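Long-range contacts in probable uracil-DNA glycosylase (Acanthamoeba polyphaga mimivirus, PDB 5X55), which is probably a uracil-DNA glycosylase, a single-chain alpha/beta protein of the UDG superfamily built round a four-stranded parallel sheet: residues Leu127-Pro132 against Asn173-Leu178; Phe135-Tyr140 against Glu273-Asp278. All coordinates share one frame; numbering follows the deposited sequence.

Contact 1. Residues Leu127-Pro132 against Asn173-Leu178; sequences LLLFRP and NTMNVL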
ATOM      1  N   LEU A 127      -8.604  16.860   4.256  1.00 23.02           N
ATOM      2  CA  LEU A 127      -9.633  16.935   3.221  1.00 24.42           C
ATOM      3  C   LEU A 127      -9.542  15.816   2.198  1.00 25.23           C
ATOM      4  O   LEU A 127     -10.475  15.650   1.410  1.00 23.01           O
ATOM      5  CB  LEU A 127      -9.559  18.270   2.485  1.00 22.25           C
ATOM      6  CG  LEU A 127      -9.774  19.506   3.346  1.00 23.70           C
ATOM      7  CD1 LEU A 127      -9.758  20.736   2.453  1.00 26.40           C
ATOM      8  CD2 LEU A 127     -11.091  19.381   4.089  1.00 27.20           C
ATOM      9  N   LEU A 128      -8.452  15.059   2.186  1.00 25.77           N
ATOM     10  CA  LEU A 128      -8.285  13.930   1.287  1.00 22.97           C
ATOM     11  C   LEU A 128      -8.749  12.614   1.903  1.00 24.20           C
ATOM     12  O   LEU A 128      -8.652  11.566   1.256  1.00 24.21           O
ATOM     13  CB  LEU A 128      -6.814  13.838   0.873  1.00 19.16           C
ATOM     14  CG  LEU A 128      -6.345  15.165   0.284  1.00 21.21           C
ATOM     15  CD1 LEU A 128      -4.882  15.094  -0.076  1.00 20.50           C
ATOM     16  CD2 LEU A 128      -7.211  15.528  -0.927  1.00 16.70           C
ATOM     17  N   LEU A 129      -9.270  12.652   3.119  1.00 25.63           N
ATOM     18  CA  LEU A 129      -9.721  11.465   3.838  1.00 27.35           C
ATOM     19  C   LEU A 129     -11.246  11.492   3.930  1.00 26.16           C
ATOM     20  O   LEU A 129     -11.808  12.219   4.751  1.00 30.00           O
ATOM     21  CB  LEU A 129      -9.070  11.436   5.212  1.00 27.42           C
ATOM     22  CG  LEU A 129      -9.330  10.201   6.055  1.00 32.32           C
ATOM     23  CD1 LEU A 129      -8.730   8.971   5.385  1.00 23.31           C
ATOM     24  CD2 LEU A 129      -8.735  10.464   7.417  1.00 25.36           C
ATOM     25  N   PHE A 130     -11.914  10.679   3.101  1.00 29.32           N
ATOM     26  CA  PHE A 130     -13.375  10.673   2.975  1.00 31.40           C
ATOM     27  C   PHE A 130     -14.069   9.626   3.847  1.00 36.53           C
ATOM     28  O   PHE A 130     -15.302   9.523   3.798  1.00 35.65           O
ATOM     29  CB  PHE A 130     -13.780  10.437   1.512  1.00 27.52           C
ATOM     30  CG  PHE A 130     -12.918  11.173   0.511  1.00 31.82           C
ATOM     31  CD1 PHE A 130     -12.584  12.522   0.701  1.00 32.93           C
ATOM     32  CD2 PHE A 130     -12.420  10.515  -0.609  1.00 30.73           C
ATOM     33  CE1 PHE A 130     -11.786  13.216  -0.227  1.00 28.67           C
ATOM     34  CE2 PHE A 130     -11.606  11.196  -1.545  1.00 34.71           C
ATOM     35  CZ  PHE A 130     -11.289  12.551  -1.352  1.00 32.94           C
ATOM     36  N   ARG A 131     -13.325   8.834   4.621  1.00 31.53           N
ATOM     37  CA  ARG A 131     -13.922   7.736   5.379  1.00 31.41           C
ATOM     38  C   ARG A 131     -13.910   8.077   6.867  1.00 32.80           C
ATOM     39  O   ARG A 131     -12.830   8.110   7.480  1.00 28.92           O
ATOM     40  CB  ARG A 131     -13.176   6.425   5.104  1.00 26.73           C
ATOM     41  CG  ARG A 131     -13.701   5.194   5.826  1.00 30.21           C
ATOM     42  CD  ARG A 131     -15.061   4.695   5.284  1.00 31.66           C
ATOM     43  NE  ARG A 131     -14.960   4.131   3.943  1.00 31.86           N
ATOM     44  CZ  ARG A 131     -15.955   3.493   3.326  1.00 40.63           C
ATOM     45  NH1 ARG A 131     -17.114   3.330   3.945  1.00 36.51           N
ATOM     46  NH2 ARG A 131     -15.796   3.014   2.091  1.00 33.12           N
ATOM     47  N   PRO A 132     -15.080   8.313   7.483  1.00 35.77           N
ATOM     48  CA  PRO A 132     -15.116   8.851   8.860  1.00 26.09           C
ATOM     49  C   PRO A 132     -14.484   7.958   9.916  1.00 26.73           C
ATOM     50  O   PRO A 132     -13.979   8.477  10.926  1.00 28.27           O
ATOM     51  CB  PRO A 132     -16.619   9.026   9.125  1.00 25.10           C
ATOM     52  CG  PRO A 132     -17.259   9.068   7.796  1.00 22.55           C
ATOM     53  CD  PRO A 132     -16.423   8.218   6.884  1.00 28.95           C
ATOM     54  N   ASN A 173      -6.403   6.304  -0.873  1.00 18.15           N
ATOM     55  CA  ASN A 173      -7.386   5.442  -1.532  1.00 21.68           C
ATOM     56  C   ASN A 173      -7.732   4.206  -0.707  1.00 21.04           C
ATOM     57  O   ASN A 173      -8.914   3.889  -0.497  1.00 20.90           O
ATOM     58  CB  ASN A 173      -6.839   5.025  -2.897  1.00 20.44           C
ATOM     59  CG  ASN A 173      -7.911   4.904  -3.944  1.00 24.88           C
ATOM     60  OD1 ASN A 173      -9.072   5.253  -3.718  1.00 26.13           O
ATOM     61  ND2 ASN A 173      -7.523   4.430  -5.116  1.00 22.98           N
ATOM     62  N   THR A 174      -6.714   3.469  -0.260  1.00 21.11           N
ATOM     63  CA  THR A 174      -6.980   2.235   0.475  1.00 20.62           C
ATOM     64  C   THR A 174      -7.726   2.511   1.774  1.00 17.43           C
ATOM     65  O   THR A 174      -8.609   1.738   2.161  1.00 22.93           O
ATOM     66  CB  THR A 174      -5.681   1.487   0.750  1.00 22.37           C
ATOM     67  OG1 THR A 174      -4.981   1.312  -0.486  1.00 25.81           O
ATOM     68  CG2 THR A 174      -5.992   0.110   1.315  1.00 20.85           C
ATOM     69  N   MET A 175      -7.401   3.613   2.451  1.00 17.41           N
ATOM     70  CA  MET A 175      -8.119   3.981   3.675  1.00 20.65           C
ATOM     71  C   MET A 175      -9.536   4.437   3.376  1.00 19.44           C
ATOM     72  O   MET A 175     -10.441   4.219   4.186  1.00 20.28           O
ATOM     73  CB  MET A 175      -7.364   5.084   4.433  1.00 18.07           C
ATOM     74  CG  MET A 175      -5.989   4.611   4.955  1.00 22.12           C
ATOM     75  SD  MET A 175      -4.782   5.905   5.298  1.00 27.53           S
ATOM     76  CE  MET A 175      -5.533   6.681   6.731  1.00 23.58           C
ATOM     77  N   ASN A 176      -9.749   5.077   2.229  1.00 19.05           N
ATOM     78  CA  ASN A 176     -11.100   5.492   1.885  1.00 22.78           C
ATOM     79  C   ASN A 176     -11.966   4.298   1.515  1.00 23.33           C
ATOM     80  O   ASN A 176     -13.184   4.336   1.726  1.00 26.52           O
ATOM     81  CB  ASN A 176     -11.055   6.533   0.766  1.00 19.03           C
ATOM     82  CG  ASN A 176     -10.548   7.884   1.271  1.00 25.48           C
ATOM     83  OD1 ASN A 176     -10.876   8.282   2.388  1.00 25.05           O
ATOM     84  ND2 ASN A 176      -9.730   8.574   0.471  1.00 20.02           N
ATOM     85  N   VAL A 177     -11.367   3.224   0.996  1.00 21.72           N
ATOM     86  CA  VAL A 177     -12.148   2.006   0.796  1.00 27.85           C
ATOM     87  C   VAL A 177     -12.372   1.281   2.119  1.00 24.70           C
ATOM     88  O   VAL A 177     -13.475   0.819   2.393  1.00 26.41           O
ATOM     89  CB  VAL A 177     -11.483   1.074  -0.233  1.00 27.14           C
ATOM     90  CG1 VAL A 177     -12.263  -0.229  -0.305  1.00 25.82           C
ATOM     91  CG2 VAL A 177     -11.416   1.716  -1.593  1.00 29.17           C
ATOM     92  N   LEU A 178     -11.347   1.166   2.964  1.00 23.10           N
ATOM     93  CA  LEU A 178     -11.388   0.252   4.112  1.00 18.77           C
ATOM     94  C   LEU A 178     -11.320   0.970   5.441  1.00 22.42           C
ATOM     95  O   LEU A 178     -10.238   1.470   5.810  1.00 26.20           O
ATOM     96  CB  LEU A 178     -10.234  -0.737   4.051  1.00 23.79           C
ATOM     97  CG  LEU A 178     -10.411  -2.029   3.281  1.00 26.60           C
ATOM     98  CD1 LEU A 178      -9.140  -2.868   3.468  1.00 20.07           C
ATOM     99  CD2 LEU A 178     -11.652  -2.722   3.805  1.00 24.41           C
TER

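Contact 2. Residues Phe135-Tyr140 against Glu273-Asp278; sequences FDFFKY and ESFTAD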
ATOM      1  N   PHE A 135     -11.143   9.215  11.156  1.00 30.47           N
ATOM      2  CA  PHE A 135     -10.943  10.560  11.692  1.00 30.03           C
ATOM      3  C   PHE A 135     -10.256  10.510  13.054  1.00 29.14           C
ATOM      4  O   PHE A 135      -9.378  11.333  13.344  1.00 31.17           O
ATOM      5  CB  PHE A 135     -12.280  11.314  11.768  1.00 32.40           C
ATOM      6  CG  PHE A 135     -12.855  11.704  10.403  1.00 36.75           C
ATOM      7  CD1 PHE A 135     -12.117  11.528   9.232  1.00 31.33           C
ATOM      8  CD2 PHE A 135     -14.138  12.256  10.299  1.00 35.90           C
ATOM      9  CE1 PHE A 135     -12.646  11.879   7.982  1.00 32.09           C
ATOM     10  CE2 PHE A 135     -14.679  12.613   9.054  1.00 29.15           C
ATOM     11  CZ  PHE A 135     -13.936  12.425   7.892  1.00 28.35           C
ATOM     12  N   ASP A 136     -10.595   9.516  13.878  1.00 31.51           N
ATOM     13  CA  ASP A 136      -9.933   9.376  15.170  1.00 28.47           C
ATOM     14  C   ASP A 136      -8.436   9.189  14.988  1.00 30.37           C
ATOM     15  O   ASP A 136      -7.632   9.917  15.590  1.00 30.04           O
ATOM     16  CB  ASP A 136     -10.546   8.219  15.966  1.00 32.80           C
ATOM     17  CG  ASP A 136     -11.880   8.609  16.620  1.00 51.26           C
ATOM     18  OD1 ASP A 136     -12.522   9.569  16.131  1.00 51.46           O
ATOM     19  OD2 ASP A 136     -12.290   7.969  17.616  1.00 59.28           O
ATOM     20  N   PHE A 137      -8.036   8.258  14.114  1.00 27.21           N
ATOM     21  CA  PHE A 137      -6.612   8.122  13.847  1.00 28.74           C
ATOM     22  C   PHE A 137      -6.046   9.444  13.362  1.00 26.64           C
ATOM     23  O   PHE A 137      -5.003   9.901  13.849  1.00 29.73           O
ATOM     24  CB  PHE A 137      -6.346   7.016  12.826  1.00 27.08           C
ATOM     25  CG  PHE A 137      -4.992   7.106  12.190  1.00 25.60           C
ATOM     26  CD1 PHE A 137      -3.850   6.746  12.897  1.00 25.77           C
ATOM     27  CD2 PHE A 137      -4.854   7.563  10.898  1.00 23.62           C
ATOM     28  CE1 PHE A 137      -2.604   6.828  12.326  1.00 19.93           C
ATOM     29  CE2 PHE A 137      -3.611   7.658  10.319  1.00 27.79           C
ATOM     30  CZ  PHE A 137      -2.472   7.286  11.040  1.00 24.39           C
ATOM     31  N   PHE A 138      -6.763  10.113  12.458  1.00 26.47           N
ATOM     32  CA  PHE A 138      -6.218  11.342  11.910  1.00 28.58           C
ATOM     33  C   PHE A 138      -6.129  12.419  12.984  1.00 31.38           C
ATOM     34  O   PHE A 138      -5.161  13.188  13.013  1.00 26.94           O
ATOM     35  CB  PHE A 138      -7.045  11.799  10.707  1.00 26.38           C
ATOM     36  CG  PHE A 138      -6.215  12.418   9.641  1.00 33.07           C
ATOM     37  CD1 PHE A 138      -5.847  13.751   9.716  1.00 34.55           C
ATOM     38  CD2 PHE A 138      -5.745  11.654   8.590  1.00 37.82           C
ATOM     39  CE1 PHE A 138      -5.052  14.316   8.741  1.00 33.66           C
ATOM     40  CE2 PHE A 138      -4.955  12.203   7.616  1.00 32.52           C
ATOM     41  CZ  PHE A 138      -4.602  13.535   7.688  1.00 37.12           C
ATOM     42  N   LYS A 139      -7.078  12.428  13.926  1.00 35.09           N
ATOM     43  CA  LYS A 139      -7.002  13.396  15.015  1.00 35.40           C
ATOM     44  C   LYS A 139      -5.764  13.147  15.870  1.00 29.35           C
ATOM     45  O   LYS A 139      -5.122  14.093  16.340  1.00 30.66           O
ATOM     46  CB  LYS A 139      -8.284  13.332  15.851  1.00 38.40           C
ATOM     47  CG  LYS A 139      -8.268  14.167  17.124  1.00 45.17           C
ATOM     48  CD  LYS A 139      -9.580  14.001  17.894  1.00 54.36           C
ATOM     49  CE  LYS A 139      -9.528  14.658  19.269  1.00 53.90           C
ATOM     50  NZ  LYS A 139     -10.693  14.251  20.112  1.00 59.57           N
ATOM     51  N   TYR A 140      -5.381  11.879  16.036  1.00 30.72           N
ATOM     52  CA  TYR A 140      -4.155  11.586  16.774  1.00 33.11           C
ATOM     53  C   TYR A 140      -2.925  12.051  16.003  1.00 36.47           C
ATOM     54  O   TYR A 140      -1.946  12.515  16.602  1.00 33.74           O
ATOM     55  CB  TYR A 140      -4.061  10.091  17.082  1.00 36.18           C
ATOM     56  CG  TYR A 140      -2.708   9.671  17.631  1.00 38.73           C
ATOM     57  CD1 TYR A 140      -2.373   9.896  18.969  1.00 36.99           C
ATOM     58  CD2 TYR A 140      -1.771   9.035  16.817  1.00 36.03           C
ATOM     59  CE1 TYR A 140      -1.132   9.509  19.480  1.00 31.81           C
ATOM     60  CE2 TYR A 140      -0.522   8.647  17.321  1.00 37.24           C
ATOM     61  CZ  TYR A 140      -0.213   8.887  18.653  1.00 38.22           C
ATOM     62  OH  TYR A 140       1.023   8.507  19.148  1.00 42.61           O
ATOM     63  N   GLU A 273       7.602   8.734   6.997  1.00 20.56           N
ATOM     64  CA  GLU A 273       7.992   7.656   7.910  1.00 21.93           C
ATOM     65  C   GLU A 273       7.236   7.733   9.232  1.00 24.35           C
ATOM     66  O   GLU A 273       6.795   6.704   9.763  1.00 23.11           O
ATOM     67  CB  GLU A 273       9.513   7.680   8.157  1.00 25.93           C
ATOM     68  CG  GLU A 273      10.380   7.233   6.954  1.00 30.77           C
ATOM     69  CD  GLU A 273      11.893   7.137   7.254  1.00 39.74           C
ATOM     70  OE1 GLU A 273      12.470   8.022   7.935  1.00 40.07           O
ATOM     71  OE2 GLU A 273      12.514   6.154   6.799  1.00 47.11           O
ATOM     72  N   SER A 274       7.069   8.939   9.784  1.00 19.74           N
ATOM     73  CA  SER A 274       6.366   9.033  11.057  1.00 26.63           C
ATOM     74  C   SER A 274       4.873   8.777  10.880  1.00 18.95           C
ATOM     75  O   SER A 274       4.234   8.170  11.747  1.00 21.29           O
ATOM     76  CB  SER A 274       6.601  10.403  11.703  1.00 25.10           C
ATOM     77  OG  SER A 274       7.978  10.626  11.897  1.00 36.35           O
ATOM     78  N   PHE A 275       4.302   9.252   9.778  1.00 21.28           N
ATOM     79  CA  PHE A 275       2.894   8.994   9.506  1.00 21.89           C
ATOM     80  C   PHE A 275       2.643   7.502   9.367  1.00 17.08           C
ATOM     81  O   PHE A 275       1.735   6.958   9.997  1.00 18.85           O
ATOM     82  CB  PHE A 275       2.461   9.745   8.244  1.00 24.22           C
ATOM     83  CG  PHE A 275       1.002   9.582   7.908  1.00 22.65           C
ATOM     84  CD1 PHE A 275       0.052  10.407   8.488  1.00 23.34           C
ATOM     85  CD2 PHE A 275       0.589   8.614   7.001  1.00 19.96           C
ATOM     86  CE1 PHE A 275      -1.307  10.275   8.176  1.00 29.07           C
ATOM     87  CE2 PHE A 275      -0.756   8.472   6.672  1.00 24.72           C
ATOM     88  CZ  PHE A 275      -1.714   9.299   7.269  1.00 23.89           C
ATOM     89  N   THR A 276       3.466   6.816   8.571  1.00 17.05           N
ATOM     90  CA  THR A 276       3.293   5.376   8.391  1.00 19.54           C
ATOM     91  C   THR A 276       3.548   4.617   9.694  1.00 20.52           C
ATOM     92  O   THR A 276       2.833   3.654  10.008  1.00 21.26           O
ATOM     93  CB  THR A 276       4.204   4.876   7.265  1.00 20.86           C
ATOM     94  OG1 THR A 276       3.869   5.550   6.046  1.00 20.77           O
ATOM     95  CG2 THR A 276       4.029   3.369   7.055  1.00 17.67           C
ATOM     96  N   ALA A 277       4.530   5.052  10.490  1.00 18.96           N
ATOM     97  CA  ALA A 277       4.750   4.399  11.777  1.00 19.08           C
ATOM     98  C   ALA A 277       3.530   4.537  12.673  1.00 19.71           C
ATOM     99  O   ALA A 277       3.099   3.564  13.304  1.00 18.72           O
ATOM    100  CB  ALA A 277       5.989   4.973  12.464  1.00 20.02           C
ATOM    101  N   ASP A 278       2.935   5.737  12.722  1.00 19.89           N
ATOM    102  CA  ASP A 278       1.719   5.913  13.509  1.00 19.87           C
ATOM    103  C   ASP A 278       0.541   5.128  12.929  1.00 19.51           C
ATOM    104  O   ASP A 278      -0.342   4.701  13.676  1.00 22.59           O
ATOM    105  CB  ASP A 278       1.370   7.398  13.613  1.00 26.31           C
ATOM    106  CG  ASP A 278       2.199   8.124  14.662  1.00 27.49           C
ATOM    107  OD1 ASP A 278       2.744   7.458  15.569  1.00 33.13           O
ATOM    108  OD2 ASP A 278       2.304   9.365  14.577  1.00 33.71           O
TER

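Contact 1. Residues Leu127-Pro132 against Asn173-Leu178
The side-chain amide of N176 reads the backbone of the loop L128-F130 with both of its ends. ND2 gives a nearly straight hydrogen bond to L128 O (3.3 Å, 173° at the hydrogen), lying in the plane of both the amide and the carbonyl, while OD1 accepts from F130 N at 2.7 Å, the donor standing above the carbonyl plane. A chi1 of -73° sets the N176 CG beside the backbone N; from there OD1 and ND2 meet the loop, and the two bonds together would fix which way the amide is flipped.

In the second grip a loop side chain meets the helix backbone. R131, its chain bent at chi2 and chi3, meets N176 O side-on: NE at 2.8 Å and NH2 at 3.0 Å both donate to this single oxygen, which lies close to the guanidinium plane.

Packing fills in round these bonds. The F130 ring lies within 13° of the N176 amide plane, CD2 reaching ND2 at 3.5 Å, and L129 CD1 touches M175 CE at 4.2 Å. I98, from helix 98-102, touches both R131 and V177.

The arrangement joins the loop before helix 135-142 to the last turn of helix 173-177, which precedes strand 185-189 of the parallel sheet, within the alpha/beta fold of the UDG superfamily.

Contact 2. Residues Phe135-Tyr140 against Glu273-Asp278
F137 drives the edge of its ring toward the face of F275, an offset edge-to-face pair in the packing of helices 135-142 and 273-286, within the alpha/beta fold of the UDG superfamily. The axes of segments 135-140 and 273-278 come within 11.4 Å and run at 134° to each other, a wide separation bridged by long aromatic side chains, with no hydrogen bond passing between the segments.

Both residues of this pair have CG anti to the backbone N (chi1 -178° for F275), and their rings meet between the helices. Their centroids lie 5.7 Å apart with the planes inclined at 68°. F137 CE2 comes to 3.9 Å from F275 CZ, and F137 CZ stands over the F275 face, displaced toward the rim. At the CE1 edge the F137 ring meets backbone: CE1 approaches D278 O at 3.4 Å, with the oxygen near the ring plane, an approach that probably suits the weakly positive C-H.

F138 adds a lighter contact, crossing F275 at about a right angle, its CE2 4.2 Å from F275 CE1. F258 extends the cluster with a further edge-to-face contact on F275, and Y282 meets the F137 ring.

Exposed Y140 packs against buried D278, with no hydrogen bond between them. D278 OD2 is hydrogen-bonded to Y146 OH and forms a salt bridge with K144 NZ; the carboxylate carbon, D278 CG, rests 3.8 Å from CE2 at the edge of the Y140 ring.

Overall arrangement
Contacts 1 and 2 illustrate how chemistry follows the elements being joined. Both are largely buried, but contact 1 ties an irregular loop to a short helix and relies on hydrogen bonds that satisfy backbone groups, whereas contact 2 joins two regular helices, whose backbones are mostly self-satisfied, through aromatic packing; only the latter has an exposed touching residue, Y140. No element is shared, yet their segments alternate along the chain. The centres of contact 1 and contact 2 lie about 13 Å apart. They also meet directly: L129 CD2 packs on F138 CD2 at 3.4 Å, and M175 CE reaches F137 CE2 at 4.2 Å, linking the apolar side of contact 1 to the aromatic cluster of contact 2.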